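Local coordinates for protein LamCAT (Aquimarina, PDB 6JH5) that probably hydrolyses laminarin, a beta-1,3-linked glucan, as a glycoside hydrolase of family 16, at residues I87-F92 and M120-T125; S91-W96 and G211-N216; A127-T132 and G147-S152. All blocks are in the same frame, centred on the assembly; numbering follows the deposited sequence.

Interaction 1 (I87-F92 and M120-T125)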
# COMPACT_ATOMS: atom_id res chain seq x y z
N ILE A 87 4.81 7.65 -7.03
CA ILE A 87 5.79 6.62 -6.60
C ILE A 87 6.60 6.10 -7.78
O ILE A 87 6.04 5.92 -8.81
CB ILE A 87 4.99 5.44 -6.02
CG1 ILE A 87 4.06 5.91 -4.91
CG2 ILE A 87 5.90 4.33 -5.54
CD1 ILE A 87 3.23 4.78 -4.33
N ALA A 88 7.88 5.89 -7.51
CA ALA A 88 8.83 5.22 -8.41
C ALA A 88 9.30 4.00 -7.62
O ALA A 88 9.67 4.16 -6.52
CB ALA A 88 9.97 6.13 -8.80
N MET A 89 9.21 2.82 -8.20
CA MET A 89 9.55 1.64 -7.39
C MET A 89 10.53 0.74 -8.13
O MET A 89 10.56 0.78 -9.32
CB MET A 89 8.28 0.85 -7.04
CG MET A 89 7.66 0.15 -8.22
SD MET A 89 5.92 -0.25 -7.89
CE MET A 89 5.10 1.28 -8.30
N PRO A 90 11.27 -0.11 -7.43
CA PRO A 90 12.18 -1.03 -8.09
C PRO A 90 11.40 -2.16 -8.76
O PRO A 90 10.29 -2.39 -8.47
CB PRO A 90 13.04 -1.64 -6.98
CG PRO A 90 12.53 -1.07 -5.70
CD PRO A 90 11.28 -0.28 -5.99
N SER A 91 12.07 -2.84 -9.67
CA SER A 91 11.48 -3.98 -10.39
C SER A 91 12.52 -5.10 -10.37
O SER A 91 13.51 -5.00 -11.04
CB SER A 91 11.13 -3.53 -11.79
OG SER A 91 10.64 -4.60 -12.57
N PHE A 92 12.30 -6.09 -9.53
CA PHE A 92 13.24 -7.22 -9.43
C PHE A 92 12.51 -8.43 -8.84
O PHE A 92 11.54 -8.27 -8.17
CB PHE A 92 14.47 -6.87 -8.60
CG PHE A 92 14.22 -6.54 -7.15
CD1 PHE A 92 13.99 -5.24 -6.75
CD2 PHE A 92 14.25 -7.53 -6.20
CE1 PHE A 92 13.79 -4.95 -5.42
CE2 PHE A 92 14.05 -7.24 -4.87
CZ PHE A 92 13.83 -5.95 -4.49
N MET A 120 -2.07 0.54 -4.92
CA MET A 120 -1.02 0.05 -5.83
C MET A 120 -0.29 -1.13 -5.20
O MET A 120 0.09 -1.02 -4.07
CB MET A 120 0.03 1.14 -6.12
CG MET A 120 1.13 0.77 -7.10
SD MET A 120 2.44 -0.35 -6.48
CE MET A 120 3.23 0.68 -5.25
N GLU A 121 -0.23 -2.22 -5.95
CA GLU A 121 0.69 -3.32 -5.61
C GLU A 121 1.46 -3.70 -6.87
O GLU A 121 0.90 -3.67 -7.91
CB GLU A 121 -0.00 -4.55 -5.05
CG GLU A 121 -0.39 -4.39 -3.60
CD GLU A 121 -1.11 -5.63 -3.12
OE1 GLU A 121 -2.23 -5.81 -3.54
OE2 GLU A 121 -0.48 -6.42 -2.44
N HIS A 122 2.73 -4.04 -6.69
CA HIS A 122 3.54 -4.54 -7.82
C HIS A 122 4.35 -5.73 -7.32
O HIS A 122 4.75 -5.70 -6.19
CB HIS A 122 4.46 -3.45 -8.37
CG HIS A 122 5.29 -3.91 -9.52
ND1 HIS A 122 6.58 -4.32 -9.37
CD2 HIS A 122 5.00 -4.08 -10.81
CE1 HIS A 122 7.04 -4.69 -10.53
NE2 HIS A 122 6.11 -4.55 -11.42
N VAL A 123 4.55 -6.72 -8.18
CA VAL A 123 5.40 -7.87 -7.76
C VAL A 123 6.44 -8.17 -8.83
O VAL A 123 6.17 -7.97 -9.99
CB VAL A 123 4.62 -9.16 -7.46
CG1 VAL A 123 3.82 -9.11 -6.18
CG2 VAL A 123 3.76 -9.58 -8.63
N ASN A 124 7.59 -8.60 -8.36
CA ASN A 124 8.63 -9.12 -9.25
C ASN A 124 8.97 -8.11 -10.35
O ASN A 124 9.22 -7.00 -10.03
CB ASN A 124 8.18 -10.49 -9.76
CG ASN A 124 8.06 -11.51 -8.64
OD1 ASN A 124 8.81 -11.46 -7.70
ND2 ASN A 124 7.10 -12.38 -8.75
N THR A 125 9.00 -8.54 -11.60
CA THR A 125 9.34 -7.64 -12.72
C THR A 125 8.13 -7.44 -13.64
O THR A 125 8.31 -7.14 -14.78
CB THR A 125 10.56 -8.17 -13.49
OG1 THR A 125 10.28 -9.46 -14.02
CG2 THR A 125 11.79 -8.26 -12.63
O HOH W 1 8.51 -4.17 -7.50
O HOH W 2 9.10 -3.90 -14.70
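Met-89 turns its CG between its backbone N and carbonyl carbon (chi1 70°) while Met-120 sets CG anti to N (chi1 -178°), and the two thioethers reach toward each other, tip to tip. Met-89 CE lies 3.6 Å from both SD and CE of Met-120. Ile-87 adds its CD1 to the same methyl of Met-120, 4.2 Å away, so long, flexible thioethers bridge backbones that at this end are too far apart to pair as strands. Tyr-160 of strand 158-164 borders this cluster. An alanine in place of Met-120 would probably leave a gap beside Met-89 CE and Ile-87 CD1, and the Met-89 tip with more freedom to turn. Met-120 and Glu-121 end the sequence EIDIME, which matches the ExDxxE signature of family 16 jelly-roll enzymes; Met-120 points into this packing, whereas Glu-121 points away from it. Farther on, Met-89 SD presses on His-122 CB at 3.5 Å and approaches the imidazole obliquely. A water lying in the ring plane at its edge joins His-122 ND1 to the carbonyl O of Pro-90, 2.7 Å from each, while His-122 NE2 bonds to Glu-126 O; both ring nitrogens are thus engaged. Toward solvent, Ser-91 OG sits 3.3 Å from Thr-125 CA, and Phe-92 O receives a CH contact from Asn-124 CA at 3.2 Å.

Interaction 2 (S91-W96 and G211-N216)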
# COMPACT_ATOMS: atom_id res chain seq x y z
N SER A 91 12.07 -2.84 -9.67
CA SER A 91 11.48 -3.98 -10.39
C SER A 91 12.52 -5.10 -10.37
O SER A 91 13.51 -5.00 -11.04
CB SER A 91 11.13 -3.53 -11.79
OG SER A 91 10.64 -4.60 -12.57
N PHE A 92 12.30 -6.09 -9.53
CA PHE A 92 13.24 -7.22 -9.43
C PHE A 92 12.51 -8.43 -8.84
O PHE A 92 11.54 -8.27 -8.17
CB PHE A 92 14.47 -6.87 -8.60
CG PHE A 92 14.22 -6.54 -7.15
CD1 PHE A 92 13.99 -5.24 -6.75
CD2 PHE A 92 14.25 -7.53 -6.20
CE1 PHE A 92 13.79 -4.95 -5.42
CE2 PHE A 92 14.05 -7.24 -4.87
CZ PHE A 92 13.83 -5.95 -4.49
N MET A 93 13.06 -9.61 -9.09
CA MET A 93 12.39 -10.83 -8.57
C MET A 93 12.37 -10.83 -7.04
O MET A 93 13.39 -10.68 -6.43
CB MET A 93 13.09 -12.08 -9.12
CG MET A 93 12.97 -12.22 -10.63
SD MET A 93 11.26 -12.28 -11.27
CE MET A 93 10.65 -13.62 -10.25
N GLY A 94 11.18 -11.02 -6.50
CA GLY A 94 10.92 -11.06 -5.05
C GLY A 94 10.41 -9.75 -4.48
O GLY A 94 9.95 -9.75 -3.38
N SER A 95 10.48 -8.69 -5.26
CA SER A 95 10.04 -7.37 -4.76
C SER A 95 8.52 -7.29 -4.61
O SER A 95 7.83 -7.82 -5.41
CB SER A 95 10.55 -6.27 -5.65
OG SER A 95 9.93 -6.34 -6.90
N TRP A 96 8.07 -6.59 -3.57
CA TRP A 96 6.61 -6.43 -3.36
C TRP A 96 6.28 -5.06 -2.75
O TRP A 96 5.95 -5.00 -1.59
CB TRP A 96 6.11 -7.60 -2.52
CG TRP A 96 4.63 -7.76 -2.47
CD1 TRP A 96 3.65 -7.04 -3.11
CD2 TRP A 96 3.95 -8.75 -1.70
NE1 TRP A 96 2.42 -7.53 -2.78
CE2 TRP A 96 2.58 -8.57 -1.92
CE3 TRP A 96 4.38 -9.74 -0.83
CZ2 TRP A 96 1.63 -9.38 -1.31
CZ3 TRP A 96 3.44 -10.55 -0.24
CH2 TRP A 96 2.08 -10.36 -0.48
N GLY A 211 6.43 -14.86 -4.51
CA GLY A 211 7.27 -16.06 -4.51
C GLY A 211 8.56 -15.86 -3.73
O GLY A 211 8.74 -14.83 -3.12
N PHE A 212 9.40 -16.87 -3.76
CA PHE A 212 10.62 -16.91 -2.92
C PHE A 212 11.90 -16.92 -3.74
O PHE A 212 12.92 -17.18 -3.18
CB PHE A 212 10.46 -18.05 -1.91
CG PHE A 212 9.19 -17.91 -1.12
CD1 PHE A 212 9.15 -17.11 0.00
CD2 PHE A 212 8.03 -18.54 -1.50
CE1 PHE A 212 7.98 -16.94 0.72
CE2 PHE A 212 6.86 -18.37 -0.78
CZ PHE A 212 6.84 -17.58 0.33
N ASN A 213 11.79 -16.59 -5.02
CA ASN A 213 13.00 -16.44 -5.87
C ASN A 213 13.40 -14.98 -5.72
O ASN A 213 12.73 -14.15 -6.26
CB ASN A 213 12.67 -16.79 -7.31
CG ASN A 213 13.73 -16.32 -8.29
OD1 ASN A 213 14.88 -16.17 -7.94
ND2 ASN A 213 13.35 -16.17 -9.54
N ILE A 214 14.46 -14.72 -4.97
CA ILE A 214 14.86 -13.32 -4.74
C ILE A 214 16.13 -12.99 -5.54
O ILE A 214 17.06 -13.75 -5.45
CB ILE A 214 15.10 -13.06 -3.24
CG1 ILE A 214 14.00 -13.65 -2.34
CG2 ILE A 214 15.28 -11.57 -3.00
CD1 ILE A 214 12.60 -13.21 -2.65
N ASP A 215 16.07 -11.88 -6.27
CA ASP A 215 17.26 -11.40 -7.01
C ASP A 215 18.09 -10.68 -5.96
O ASP A 215 17.90 -9.54 -5.72
CB ASP A 215 16.85 -10.47 -8.14
CG ASP A 215 18.03 -9.91 -8.92
OD1 ASP A 215 19.15 -10.20 -8.56
OD2 ASP A 215 17.76 -9.22 -9.86
N ASN A 216 19.10 -11.36 -5.43
CA ASN A 216 19.97 -10.80 -4.36
C ASN A 216 20.91 -9.74 -4.92
O ASN A 216 21.52 -9.05 -4.16
CB ASN A 216 20.68 -11.88 -3.57
CG ASN A 216 19.70 -12.62 -2.69
OD1 ASN A 216 18.87 -12.02 -2.05
ND2 ASN A 216 19.75 -13.93 -2.75
O HOH W 3 15.29 -9.50 -10.97
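Asp-215 N donates to Met-93 O in a nearly straight bond, 2.9 Å long with 169° at the hydrogen, where the loop 211-216 meets a type II turn running from Phe-92 to Ser-95. Gly-94 holds the third position of that turn with a positive phi of 98°; a side chain there would press on the carbonyl O of Met-93 and clash with Ile-214 CD1, which instead rests 3.6 Å from Gly-94 CA. In Ile-214, which also touches Ile-205 of strand 197-205, CG1 lies beside the backbone N and chi2 of -55° swings CD1 onto the glycine. Near the turn's start Met-93, bent at both later torsions, crosses Asn-213, with CE 3.8 Å from ND2 and CB 3.5 Å from the Asn-213 carbonyl O. A flexible thioether suits this partly exposed place, where it can bend across the end of the asparagine. One water accepts from Met-93 N and donates to Asp-215 OD2, at 2.9 and 2.7 Å, while Asp-215 OD1 takes the backbone NH of Asn-217. Inside the turn Phe-92 O is gripped twice, by the backbone NH and the hydroxyl of Ser-95. Ser-95 OG lies 2.8 Å from Phe-92 O, on a lone pair, and this serine also sets its CB over the centre of the Phe-92 ring. A glycine-bearing type II turn leading into strand 95-103 is thus tied to a long loop between strands 197-205 and 221-232 of the jelly-roll sandwich.

Interaction 3 (A127-T132 and G147-S152)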
# COMPACT_ATOMS: atom_id res chain seq x y z
N ALA A 127 5.13 -6.10 -15.82
CA ALA A 127 4.97 -4.83 -16.55
C ALA A 127 3.54 -4.32 -16.33
O ALA A 127 2.91 -3.92 -17.25
CB ALA A 127 5.27 -5.02 -18.02
N GLN A 128 3.07 -4.45 -15.10
CA GLN A 128 1.71 -3.98 -14.75
C GLN A 128 1.64 -3.80 -13.24
O GLN A 128 2.49 -4.29 -12.54
CB GLN A 128 0.67 -5.02 -15.12
CG GLN A 128 0.88 -6.31 -14.34
CD GLN A 128 -0.02 -7.44 -14.75
OE1 GLN A 128 -0.96 -7.25 -15.48
NE2 GLN A 128 0.28 -8.62 -14.27
N THR A 129 0.60 -3.10 -12.81
CA THR A 129 0.34 -2.90 -11.36
C THR A 129 -1.10 -3.30 -11.08
O THR A 129 -1.86 -3.35 -11.99
CB THR A 129 0.68 -1.49 -10.87
OG1 THR A 129 -0.19 -0.57 -11.51
CG2 THR A 129 2.12 -1.10 -11.10
N HIS A 130 -1.41 -3.54 -9.81
CA HIS A 130 -2.72 -4.08 -9.42
C HIS A 130 -3.42 -3.20 -8.39
O HIS A 130 -2.75 -2.56 -7.62
CB HIS A 130 -2.52 -5.47 -8.81
CG HIS A 130 -1.80 -6.42 -9.70
ND1 HIS A 130 -2.45 -7.32 -10.48
CD2 HIS A 130 -0.49 -6.62 -9.91
CE1 HIS A 130 -1.57 -8.01 -11.16
NE2 HIS A 130 -0.37 -7.60 -10.83
N GLY A 131 -4.74 -3.19 -8.47
CA GLY A 131 -5.62 -2.48 -7.54
C GLY A 131 -6.64 -3.46 -7.03
O GLY A 131 -7.18 -4.16 -7.82
N THR A 132 -6.77 -3.58 -5.71
CA THR A 132 -7.63 -4.66 -5.16
C THR A 132 -8.36 -4.24 -3.88
O THR A 132 -7.88 -3.40 -3.19
CB THR A 132 -6.71 -5.82 -4.76
OG1 THR A 132 -5.84 -6.11 -5.85
CG2 THR A 132 -7.40 -7.10 -4.36
N GLY A 147 -8.02 -5.76 -10.10
CA GLY A 147 -7.82 -5.28 -11.47
C GLY A 147 -6.38 -4.89 -11.71
O GLY A 147 -5.66 -4.70 -10.79
N SER A 148 -6.01 -4.76 -12.97
CA SER A 148 -4.61 -4.42 -13.29
C SER A 148 -4.54 -3.52 -14.51
O SER A 148 -5.48 -3.41 -15.22
CB SER A 148 -3.81 -5.66 -13.49
OG SER A 148 -4.26 -6.34 -14.64
N ILE A 149 -3.40 -2.87 -14.65
CA ILE A 149 -3.15 -1.98 -15.80
C ILE A 149 -1.68 -2.11 -16.21
O ILE A 149 -0.86 -2.18 -15.39
CB ILE A 149 -3.51 -0.53 -15.46
CG1 ILE A 149 -3.38 0.38 -16.68
CG2 ILE A 149 -2.67 -0.02 -14.30
CD1 ILE A 149 -3.83 1.78 -16.44
N PRO A 150 -1.38 -2.18 -17.52
CA PRO A 150 0.00 -2.23 -17.93
C PRO A 150 0.72 -0.93 -17.58
O PRO A 150 0.18 0.11 -17.74
CB PRO A 150 -0.08 -2.33 -19.45
CG PRO A 150 -1.43 -2.94 -19.68
CD PRO A 150 -2.32 -2.30 -18.64
N VAL A 151 1.89 -1.10 -17.00
CA VAL A 151 2.79 0.02 -16.69
C VAL A 151 4.15 -0.45 -17.17
O VAL A 151 4.70 -1.34 -16.58
CB VAL A 151 2.79 0.34 -15.19
CG1 VAL A 151 3.70 1.51 -14.89
CG2 VAL A 151 1.38 0.63 -14.71
N SER A 152 4.59 0.13 -18.28
CA SER A 152 5.98 -0.32 -18.74
C SER A 152 7.29 -0.00 -17.97
O SER A 152 8.22 -0.78 -18.04
CB SER A 152 6.11 -0.07 -20.21
OG SER A 152 5.99 1.28 -20.46
O HOH W 4 -2.62 -5.46 -16.93
O HOH W 5 -5.09 -8.02 -10.51
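Thr-129 lies side by side with Ile-149, pointing the same way, its OG1 3.8 Å from Ile-149 CG2 and equally far from Val-151 CG2. Beta-branched Thr-129 and Ile-149 suit extended strands, and their face packs on Val-173 and Tyr-160 of other strands. The opposite face carries His-130 and Ser-148, and Gln-128 extends to bring OE1 3.5 Å from Ser-148 OG; a water donates to OE1 and also bonds to the serine hydroxyl, while Gln-128 NE2 turns to Glu-126 OE1. Next along, His-130 sets ND1 3.7 Å from Ser-148 CB. A water in the imidazole plane holds ND1 at 2.7 Å, and NE2 bonds to the same Glu-126 OE1, which should fix the ring's rotation; Trp-209 meets that ring edge-to-face. Thr-129 and Ile-149 exchange reciprocal backbone bonds of 3.1 Å, as do Gly-131 and Gly-147 at 2.9 Å, the glycine pair placing no side chain on the face that carries Thr-129 and Ile-149. At the strand end Pro-150 has no NH to give; just beyond it Val-151 N bonds to Ala-127 O from well above the carbonyl plane. With axes at 155°, this is the open end of the antiparallel hairpin of strands 128-136 and 142-150.

Overall arrangement
The three contacts lie within the family 16 jelly roll and differ with depth. Interaction 1 is the most buried at one end, an apolar methionine cluster that grades into water bridges toward the surface. Interaction 2 shares Ser-91 and Phe-92 with it and continues outward, where one direct backbone bond and a water attach a loop to a turn; Asn-124 of interaction 1 probably bonds to Gly-94 and Ser-95 there. Interaction 3 is regular strand pairing by a backbone ladder, with a polar and an apolar face, and joins interaction 1 through a probable bond from His-130 N to Glu-121 O. Interactions 2 and 3 do not touch, their nearest atoms being about 7 Å apart.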